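Local structure of aerobactin synthase IucC (Klebsiella pneumoniae, 6CN7) at residues V494-A499 with V503-F508; G55-L60 with H486-L491; L168-V173 with A202-V207. The protein probably catalyses the ATP-dependent attachment of a second N-acetyl-N-hydroxylysine to the citryl intermediate, completing the siderophore aerobactin. The protein carries 5 engineered substitutions. All coordinates share one frame; numbering follows the deposited sequence.

Contact 1. Residues V494-A499 with V503-F508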
loop_
_atom_site.group_PDB
_atom_site.type_symbol
_atom_site.label_atom_id
_atom_site.label_comp_id
_atom_site.label_asym_id
_atom_site.label_seq_id
_atom_site.Cartn_x
_atom_site.Cartn_y
_atom_site.Cartn_z
ATOM N N VAL A 494 -19.258 14.959 -29.078
ATOM C CA VAL A 494 -20.667 14.662 -29.300
ATOM C C VAL A 494 -21.068 14.892 -30.750
ATOM O O VAL A 494 -21.804 14.091 -31.325
ATOM C CB VAL A 494 -21.548 15.499 -28.347
ATOM C CG1 VAL A 494 -23.025 15.179 -28.564
ATOM C CG2 VAL A 494 -21.159 15.244 -26.901
ATOM N N SER A 495 -20.593 15.980 -31.354
ATOM C CA SER A 495 -21.028 16.313 -32.704
ATOM C C SER A 495 -20.691 15.238 -33.736
ATOM O O SER A 495 -21.476 15.082 -34.686
ATOM C CB SER A 495 -20.432 17.669 -33.118
ATOM O OG SER A 495 -19.019 17.623 -33.205
ATOM N N PRO A 496 -19.591 14.486 -33.631
ATOM C CA PRO A 496 -19.374 13.403 -34.606
ATOM C C PRO A 496 -20.438 12.325 -34.542
ATOM O O PRO A 496 -20.792 11.749 -35.579
ATOM C CB PRO A 496 -17.993 12.854 -34.224
ATOM C CG PRO A 496 -17.343 13.946 -33.448
ATOM C CD PRO A 496 -18.453 14.609 -32.703
ATOM N N LEU A 497 -20.953 12.023 -33.349
ATOM C CA LEU A 497 -22.011 11.027 -33.233
ATOM C C LEU A 497 -23.313 11.537 -33.839
ATOM O O LEU A 497 -24.048 10.774 -34.476
ATOM C CB LEU A 497 -22.201 10.647 -31.764
ATOM C CG LEU A 497 -20.935 10.137 -31.069
ATOM C CD1 LEU A 497 -21.198 9.846 -29.599
ATOM C CD2 LEU A 497 -20.389 8.898 -31.766
ATOM N N MET A 498 -23.610 12.828 -33.658
ATOM C CA MET A 498 -24.771 13.417 -34.318
ATOM C C MET A 498 -24.612 13.388 -35.831
ATOM O O MET A 498 -25.575 13.113 -36.558
ATOM C CB MET A 498 -24.980 14.854 -33.836
ATOM C CG MET A 498 -25.676 14.971 -32.496
ATOM S SD MET A 498 -27.345 14.287 -32.552
ATOM C CE MET A 498 -27.060 12.792 -31.649
ATOM N N ALA A 499 -23.407 13.682 -36.328
ATOM C CA ALA A 499 -23.160 13.605 -37.763
ATOM C C ALA A 499 -23.502 12.227 -38.306
ATOM O O ALA A 499 -23.935 12.100 -39.457
ATOM C CB ALA A 499 -21.702 13.948 -38.064
ATOM N N VAL A 503 -27.264 14.759 -38.602
ATOM C CA VAL A 503 -27.065 16.164 -38.276
ATOM C C VAL A 503 -25.587 16.489 -38.459
ATOM O O VAL A 503 -24.771 16.225 -37.575
ATOM C CB VAL A 503 -27.527 16.485 -36.843
ATOM C CG1 VAL A 503 -27.279 17.957 -36.519
ATOM C CG2 VAL A 503 -28.998 16.147 -36.674
ATOM N N PRO A 504 -25.203 17.074 -39.594
ATOM C CA PRO A 504 -23.785 17.389 -39.803
ATOM C C PRO A 504 -23.265 18.336 -38.733
ATOM O O PRO A 504 -24.017 19.111 -38.139
ATOM C CB PRO A 504 -23.763 18.043 -41.192
ATOM C CG PRO A 504 -25.030 17.612 -41.848
ATOM C CD PRO A 504 -26.029 17.466 -40.748
ATOM N N GLU A 505 -21.955 18.261 -38.488
ATOM C CA GLU A 505 -21.335 19.149 -37.510
ATOM C C GLU A 505 -21.649 20.605 -37.816
ATOM O O GLU A 505 -21.919 21.397 -36.907
ATOM C CB GLU A 505 -19.824 18.928 -37.477
ATOM C CG GLU A 505 -19.401 17.639 -36.792
ATOM C CD GLU A 505 -17.907 17.577 -36.543
ATOM O OE1 GLU A 505 -17.131 17.809 -37.496
ATOM O OE2 GLU A 505 -17.507 17.310 -35.389
ATOM N N ARG A 506 -21.623 20.980 -39.097
ATOM C CA ARG A 506 -21.934 22.356 -39.464
ATOM C C ARG A 506 -23.309 22.757 -38.947
ATOM O O ARG A 506 -23.490 23.864 -38.427
ATOM C CB ARG A 506 -21.857 22.521 -40.981
ATOM C CG ARG A 506 -22.133 23.935 -41.454
ATOM C CD ARG A 506 -21.974 24.070 -42.954
ATOM N NE ARG A 506 -22.246 25.435 -43.388
ATOM C CZ ARG A 506 -21.383 26.439 -43.277
ATOM N NH1 ARG A 506 -20.183 26.236 -42.745
ATOM N NH2 ARG A 506 -21.720 27.651 -43.696
ATOM N N ARG A 507 -24.292 21.864 -39.077
ATOM C CA ARG A 507 -25.621 22.145 -38.548
ATOM C C ARG A 507 -25.620 22.114 -37.024
ATOM O O ARG A 507 -26.233 22.971 -36.378
ATOM C CB ARG A 507 -26.624 21.136 -39.110
ATOM C CG ARG A 507 -28.059 21.366 -38.677
ATOM C CD ARG A 507 -28.571 22.713 -39.155
ATOM N NE ARG A 507 -29.977 22.910 -38.821
ATOM C CZ ARG A 507 -30.587 24.091 -38.822
ATOM N NH1 ARG A 507 -29.916 25.193 -39.136
ATOM N NH2 ARG A 507 -31.870 24.171 -38.501
ATOM N N PHE A 508 -24.938 21.127 -36.437
ATOM C CA PHE A 508 -24.829 21.027 -34.985
ATOM C C PHE A 508 -24.476 22.374 -34.363
ATOM O O PHE A 508 -25.143 22.840 -33.432
ATOM C CB PHE A 508 -23.776 19.970 -34.637
ATOM C CG PHE A 508 -23.602 19.725 -33.159
ATOM C CD1 PHE A 508 -22.816 20.566 -32.388
ATOM C CD2 PHE A 508 -24.200 18.633 -32.550
ATOM C CE1 PHE A 508 -22.644 20.333 -31.034
ATOM C CE2 PHE A 508 -24.029 18.394 -31.197
ATOM C CZ PHE A 508 -23.249 19.243 -30.440
#
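S495 and M498 meet F508 and V503 across a tight helix-loop-helix corner, in which helix 475-499 ends and helix 505-521 starts after a short connection. The centre of the contact is a CH-pi interaction: CB of S495 stands almost straight above one face of the F508 phenyl, 3.7 Å from the centroid and 10° off the ring normal. The F508 phenyl is carried back against the preceding helix and under the serine because its CG lies trans to the main-chain N (chi1 -178°). The M498 side chain meets the same ring at its edge, where M498 CG lies 3.9 Å from F508 CD2 and the two side chains run at about a right angle. V494 CG1 approaches F508 CE2 more loosely, at 4.3 Å.

S495 turns its hydroxyl to the glutamate of the second helix, donating from OG to E505 OE2 over 2.7 Å. The oxygen is reached from the anti side, 18° out of the carboxylate plane, and P496 CG and CD pack beside it. The other carboxylate oxygen, E505 OE1, accepts a hydrogen bond from I56 N, so the two ends of the group are fixed by different parts of the chain. Y509 OH also bonds S495 OG.

Further out, I384 and I388 of helix 383-391 and L399 of helix 395-417 pack on M498, while F403 makes an edge-to-face pair with F508; the corner is thus largely buried. Where the first helix ends, A499 CA comes to 3.1 Å from V503 O in a bent CA-H...O contact. Beside it, V503 N gives a nearly straight hydrogen bond to M498 O, 3.1 Å long.

Contact 2. Residues G55-L60 with H486-L491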
loop_
_atom_site.group_PDB
_atom_site.type_symbol
_atom_site.label_atom_id
_atom_site.label_comp_id
_atom_site.label_asym_id
_atom_site.label_seq_id
_atom_site.Cartn_x
_atom_site.Cartn_y
_atom_site.Cartn_z
ATOM N N GLY A 55 -12.791 16.134 -38.421
ATOM C CA GLY A 55 -13.988 16.859 -38.055
ATOM C C GLY A 55 -13.792 18.364 -38.067
ATOM O O GLY A 55 -12.733 18.891 -38.408
ATOM N N ILE A 56 -14.852 19.068 -37.659
ATOM C CA ILE A 56 -14.874 20.523 -37.764
ATOM C C ILE A 56 -13.892 21.187 -36.807
ATOM O O ILE A 56 -13.528 22.350 -37.012
ATOM C CB ILE A 56 -16.300 21.055 -37.523
ATOM C CG1 ILE A 56 -16.379 22.538 -37.888
ATOM C CG2 ILE A 56 -16.723 20.840 -36.068
ATOM C CD1 ILE A 56 -17.793 23.074 -37.978
ATOM N N TRP A 57 -13.456 20.490 -35.760
ATOM C CA TRP A 57 -12.476 21.052 -34.841
ATOM C C TRP A 57 -11.042 20.884 -35.323
ATOM O O TRP A 57 -10.134 21.460 -34.718
ATOM C CB TRP A 57 -12.622 20.406 -33.462
ATOM C CG TRP A 57 -13.868 20.822 -32.752
ATOM C CD1 TRP A 57 -15.049 20.146 -32.703
ATOM C CD2 TRP A 57 -14.059 22.020 -31.996
ATOM N NE1 TRP A 57 -15.965 20.847 -31.959
ATOM C CE2 TRP A 57 -15.381 22.003 -31.512
ATOM C CE3 TRP A 57 -13.239 23.108 -31.680
ATOM C CZ2 TRP A 57 -15.904 23.030 -30.728
ATOM C CZ3 TRP A 57 -13.758 24.126 -30.905
ATOM C CH2 TRP A 57 -15.078 24.080 -30.435
ATOM N N GLY A 58 -10.820 20.133 -36.397
ATOM C CA GLY A 58 -9.482 19.752 -36.794
ATOM C C GLY A 58 -9.003 18.462 -36.172
ATOM O O GLY A 58 -7.826 18.115 -36.330
ATOM N N TRP A 59 -9.876 17.742 -35.476
ATOM C CA TRP A 59 -9.518 16.524 -34.765
ATOM C C TRP A 59 -9.965 15.313 -35.574
ATOM O O TRP A 59 -11.093 15.281 -36.078
ATOM C CB TRP A 59 -10.166 16.522 -33.380
ATOM C CG TRP A 59 -10.057 15.232 -32.648
ATOM C CD1 TRP A 59 -8.917 14.630 -32.210
ATOM C CD2 TRP A 59 -11.139 14.389 -32.239
ATOM N NE1 TRP A 59 -9.218 13.455 -31.564
ATOM C CE2 TRP A 59 -10.577 13.285 -31.567
ATOM C CE3 TRP A 59 -12.528 14.458 -32.382
ATOM C CZ2 TRP A 59 -11.355 12.259 -31.042
ATOM C CZ3 TRP A 59 -13.299 13.436 -31.857
ATOM C CH2 TRP A 59 -12.710 12.352 -31.195
ATOM N N LEU A 60 -9.079 14.323 -35.694
ATOM C CA LEU A 60 -9.324 13.169 -36.550
ATOM C C LEU A 60 -10.269 12.167 -35.897
ATOM O O LEU A 60 -10.198 11.916 -34.691
ATOM C CB LEU A 60 -8.006 12.472 -36.882
ATOM C CG LEU A 60 -7.013 13.258 -37.741
ATOM C CD1 LEU A 60 -5.639 12.615 -37.676
ATOM C CD2 LEU A 60 -7.503 13.337 -39.178
ATOM N N HIS A 486 -15.730 23.299 -22.243
ATOM C CA HIS A 486 -16.981 22.666 -22.642
ATOM C C HIS A 486 -17.050 22.363 -24.132
ATOM O O HIS A 486 -17.403 21.245 -24.516
ATOM C CB HIS A 486 -18.181 23.539 -22.243
ATOM C CG HIS A 486 -19.500 22.852 -22.415
ATOM N ND1 HIS A 486 -19.905 21.811 -21.608
ATOM C CD2 HIS A 486 -20.493 23.040 -23.316
ATOM C CE1 HIS A 486 -21.099 21.395 -21.995
ATOM N NE2 HIS A 486 -21.477 22.122 -23.031
ATOM N N PHE A 487 -16.724 23.326 -24.994
ATOM C CA PHE A 487 -16.861 23.087 -26.427
ATOM C C PHE A 487 -15.803 22.108 -26.924
ATOM O O PHE A 487 -16.125 21.111 -27.580
ATOM C CB PHE A 487 -16.776 24.407 -27.201
ATOM C CG PHE A 487 -17.871 25.389 -26.872
ATOM C CD1 PHE A 487 -18.939 25.035 -26.061
ATOM C CD2 PHE A 487 -17.830 26.673 -27.390
ATOM C CE1 PHE A 487 -19.938 25.947 -25.771
ATOM C CE2 PHE A 487 -18.826 27.586 -27.104
ATOM C CZ PHE A 487 -19.880 27.222 -26.294
ATOM N N VAL A 488 -14.534 22.369 -26.612
ATOM C CA VAL A 488 -13.458 21.534 -27.137
ATOM C C VAL A 488 -13.389 20.196 -26.412
ATOM O O VAL A 488 -12.994 19.188 -27.008
ATOM C CB VAL A 488 -12.113 22.278 -27.047
ATOM C CG1 VAL A 488 -10.971 21.399 -27.553
ATOM C CG2 VAL A 488 -12.166 23.574 -27.835
ATOM N N THR A 489 -13.757 20.156 -25.134
ATOM C CA THR A 489 -13.587 18.956 -24.328
ATOM C C THR A 489 -14.868 18.141 -24.183
ATOM O O THR A 489 -14.814 17.031 -23.647
ATOM C CB THR A 489 -13.050 19.334 -22.937
ATOM O OG1 THR A 489 -11.895 20.169 -23.084
ATOM C CG2 THR A 489 -12.652 18.094 -22.137
ATOM N N VAL A 490 -16.007 18.645 -24.661
ATOM C CA VAL A 490 -17.257 17.894 -24.587
ATOM C C VAL A 490 -17.923 17.839 -25.957
ATOM O O VAL A 490 -18.081 16.760 -26.540
ATOM C CB VAL A 490 -18.216 18.497 -23.541
ATOM C CG1 VAL A 490 -19.500 17.681 -23.457
ATOM C CG2 VAL A 490 -17.537 18.571 -22.183
ATOM N N LEU A 491 -18.330 19.001 -26.476
ATOM C CA LEU A 491 -19.059 19.034 -27.740
ATOM C C LEU A 491 -18.242 18.443 -28.881
ATOM O O LEU A 491 -18.810 17.837 -29.797
ATOM C CB LEU A 491 -19.470 20.468 -28.068
ATOM C CG LEU A 491 -20.801 20.932 -27.471
ATOM C CD1 LEU A 491 -20.905 20.604 -25.986
ATOM C CD2 LEU A 491 -20.972 22.423 -27.697
#
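The W57 indole presents one face to the helical segment 486-491, with V488 CA lying over it. The contact falls on the six-membered ring: V488 CG2 comes within 3.5 Å of W57 CZ3, and F487 CB approaches W57 CH2 obliquely at 3.7 Å. F487 O lies 3.7 Å from W57 CZ2, and at the pyrrole end W57 NE1 is hydrogen-bonded to Y509 OH, which helps to fix the rotation of the indole. The Y509 ring meets W57 with the planes at about 80°.

W57 sits in a type I turn from G55 to G58, closed by a bond from G58 N to G55 O of 3.0 Å; the positive phi of G58 suits a glycine. The turn joins strands 46-54 and 60-62 in a beta hairpin. W57 CG stands anti to the carbonyl carbon (chi1 -71°), sending the indole out from the turn. The helix is locally widened into a pi-type turn, with L491 N bonded to H486 O.

Around this pair, W57 also packs on P572 of helix 572-575, and W59 on A21 of helix 4-25. With Y509, the hairpin tip thus meets helices 4-25, 475-499, 505-521 and 572-575.

Contact 3. Residues L168-V173 with A202-V207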
loop_
_atom_site.group_PDB
_atom_site.type_symbol
_atom_site.label_atom_id
_atom_site.label_comp_id
_atom_site.label_asym_id
_atom_site.label_seq_id
_atom_site.Cartn_x
_atom_site.Cartn_y
_atom_site.Cartn_z
ATOM N N LEU A 168 -16.464 2.414 4.729
ATOM C CA LEU A 168 -15.502 3.432 5.112
ATOM C C LEU A 168 -14.842 3.069 6.434
ATOM O O LEU A 168 -15.426 2.387 7.282
ATOM C CB LEU A 168 -16.179 4.796 5.236
ATOM C CG LEU A 168 -16.874 5.305 3.974
ATOM C CD1 LEU A 168 -17.567 6.628 4.258
ATOM C CD2 LEU A 168 -15.885 5.440 2.824
ATOM N N HIS A 169 -13.607 3.530 6.596
ATOM C CA HIS A 169 -12.901 3.436 7.861
ATOM C C HIS A 169 -13.221 4.665 8.704
ATOM O O HIS A 169 -13.428 5.762 8.176
ATOM C CB HIS A 169 -11.396 3.325 7.621
ATOM C CG HIS A 169 -10.619 2.885 8.820
ATOM N ND1 HIS A 169 -10.480 1.560 9.171
ATOM C CD2 HIS A 169 -9.930 3.594 9.744
ATOM C CE1 HIS A 169 -9.741 1.472 10.263
ATOM N NE2 HIS A 169 -9.394 2.692 10.630
ATOM N N TRP A 170 -13.268 4.478 10.021
ATOM C CA TRP A 170 -13.697 5.526 10.940
ATOM C C TRP A 170 -12.615 5.801 11.973
ATOM O O TRP A 170 -12.090 4.870 12.595
ATOM C CB TRP A 170 -15.006 5.140 11.630
ATOM C CG TRP A 170 -16.157 5.136 10.686
ATOM C CD1 TRP A 170 -16.606 4.083 9.946
ATOM C CD2 TRP A 170 -17.001 6.245 10.361
ATOM N NE1 TRP A 170 -17.683 4.465 9.184
ATOM C CE2 TRP A 170 -17.945 5.789 9.420
ATOM C CE3 TRP A 170 -17.053 7.579 10.776
ATOM C CZ2 TRP A 170 -18.929 6.619 8.889
ATOM C CZ3 TRP A 170 -18.031 8.401 10.249
ATOM C CH2 TRP A 170 -18.955 7.919 9.315
ATOM N N LEU A 171 -12.294 7.078 12.150
ATOM C CA LEU A 171 -11.343 7.536 13.151
ATOM C C LEU A 171 -12.060 8.365 14.206
ATOM O O LEU A 171 -13.201 8.801 14.028
ATOM C CB LEU A 171 -10.227 8.370 12.510
ATOM C CG LEU A 171 -9.310 7.682 11.498
ATOM C CD1 LEU A 171 -8.287 8.676 10.970
ATOM C CD2 LEU A 171 -8.622 6.480 12.118
ATOM N N ALA A 172 -11.367 8.581 15.321
ATOM C CA ALA A 172 -11.819 9.479 16.374
ATOM C C ALA A 172 -10.754 10.541 16.592
ATOM O O ALA A 172 -9.570 10.217 16.736
ATOM C CB ALA A 172 -12.097 8.720 17.674
ATOM N N VAL A 173 -11.173 11.804 16.606
ATOM C CA VAL A 173 -10.260 12.932 16.718
ATOM C C VAL A 173 -10.787 13.890 17.774
ATOM O O VAL A 173 -11.999 14.049 17.946
ATOM C CB VAL A 173 -10.092 13.660 15.367
ATOM C CG1 VAL A 173 -9.130 14.839 15.500
ATOM C CG2 VAL A 173 -9.606 12.694 14.297
ATOM N N ALA A 202 -25.022 1.369 16.514
ATOM C CA ALA A 202 -24.881 0.837 17.866
ATOM C C ALA A 202 -23.548 0.124 18.036
ATOM O O ALA A 202 -22.864 0.308 19.049
ATOM C CB ALA A 202 -26.040 -0.108 18.182
ATOM N N ARG A 203 -23.165 -0.699 17.056
ATOM C CA ARG A 203 -21.841 -1.309 17.079
ATOM C C ARG A 203 -20.756 -0.241 17.118
ATOM O O ARG A 203 -19.760 -0.379 17.839
ATOM C CB ARG A 203 -21.669 -2.216 15.861
ATOM C CG ARG A 203 -20.398 -3.053 15.867
ATOM C CD ARG A 203 -20.462 -4.156 14.817
ATOM N NE ARG A 203 -20.438 -3.633 13.453
ATOM C CZ ARG A 203 -19.334 -3.451 12.735
ATOM N NH1 ARG A 203 -18.144 -3.746 13.241
ATOM N NH2 ARG A 203 -19.419 -2.972 11.500
ATOM N N PHE A 204 -20.940 0.839 16.355
ATOM C CA PHE A 204 -19.976 1.934 16.364
ATOM C C PHE A 204 -19.889 2.582 17.740
ATOM O O PHE A 204 -18.791 2.885 18.225
ATOM C CB PHE A 204 -20.364 2.966 15.303
ATOM C CG PHE A 204 -19.489 4.185 15.285
ATOM C CD1 PHE A 204 -18.250 4.157 14.667
ATOM C CD2 PHE A 204 -19.913 5.366 15.871
ATOM C CE1 PHE A 204 -17.447 5.282 14.641
ATOM C CE2 PHE A 204 -19.113 6.494 15.849
ATOM C CZ PHE A 204 -17.880 6.450 15.233
ATOM N N ASN A 205 -21.022 2.749 18.394
ATOM C CA ASN A 205 -21.031 3.349 19.707
ATOM C C ASN A 205 -20.417 2.453 20.741
ATOM O O ASN A 205 -19.712 2.884 21.605
ATOM C CB ASN A 205 -22.417 3.788 20.075
ATOM C CG ASN A 205 -22.485 5.271 20.366
ATOM O OD1 ASN A 205 -22.721 6.084 19.488
ATOM N ND2 ASN A 205 -22.247 5.628 21.617
ATOM N N GLN A 206 -20.623 1.185 20.608
ATOM C CA GLN A 206 -20.019 0.243 21.545
ATOM C C GLN A 206 -18.499 0.346 21.511
ATOM O O GLN A 206 -17.848 0.475 22.554
ATOM C CB GLN A 206 -20.474 -1.182 21.223
ATOM C CG GLN A 206 -19.934 -2.243 22.175
ATOM C CD GLN A 206 -20.484 -2.101 23.583
ATOM O OE1 GLN A 206 -21.696 -2.014 23.783
ATOM N NE2 GLN A 206 -19.592 -2.074 24.567
ATOM N N VAL A 207 -17.914 0.290 20.312
ATOM C CA VAL A 207 -16.471 0.471 20.181
ATOM C C VAL A 207 -16.071 1.862 20.658
ATOM O O VAL A 207 -15.011 2.048 21.268
ATOM C CB VAL A 207 -16.031 0.226 18.725
ATOM C CG1 VAL A 207 -14.524 0.416 18.574
ATOM C CG2 VAL A 207 -16.443 -1.168 18.270
#
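W170 and F204 form the side-chain contact between segments 168-173 and 202-207, an edge-to-face aromatic pair joining strand 165-174 to helix 198-210. The edge of the F204 phenyl is directed at the face of the five-membered ring of W170, with centroids 5.6 Å apart and planes inclined at 63°. The closest approach is made by a single corner of the phenyl: F204 CE1 lies 3.9 Å from W170 CB and 4.2 Å from W170 CG, at the root of the indole. F204 holds its CG anti to the backbone N (chi1 176°), which carries the ring from the helix to the sheet, with W170 CA and F204 CA 9.0 Å apart.

This small point of touch is well enclosed by other residues. M196 packs on both rings, as does P219 of strand 217-222, and P221 adds to the cover of W170. F250 makes a second edge-to-face pair with F204, while its carbonyl O accepts a hydrogen bond from W170 NE1 and thereby ties down the pyrrole end of the indole.

The rest of the interface is loose. A172 points at the helix but A172 CB stays 6.7 Å from F204 CZ, and L213 and L247 pack on it instead. A202 and Q206 face outward, Q206 bonding D210; R203, also exposed, lies along the flank against F250, with a salt bridge to E200.

Beyond the strand, L171 turns away from F204 and packs on W227 and I231 of helix 224-234, whereas backbone hydrogen bonds join the strand to 217-222 on one edge and 244-250 on the other. A strand inside the sheet, with a helix laid on each face, makes a three-layer helix-sheet-helix packing round an antiparallel sheet, built here within the IucA/IucC family region.

How the contacts relate
From the N terminus, the hairpin loop 55-60 is the first segment reached, but contact 2 closes only some 426 residues later, on helix 475-499. The loop it makes encloses contact 3, a local closure of 29 residues that lies wholly within the IucA/IucC family region. Contact 1 follows in series, joining the end of helix 475-499 to helix 505-521, and none of the three cross. Contacts 1 and 2 share helix 475-499 and touch: helix packing joins F508 to L491, while the probable hydrogen bond from I56 N to E505 OE1, together with contact 2, ties the N-terminal hairpin to these C-terminal helices. Contact 3 stands apart, its centre about 49 Å from that of contact 2, beyond the chain's centre.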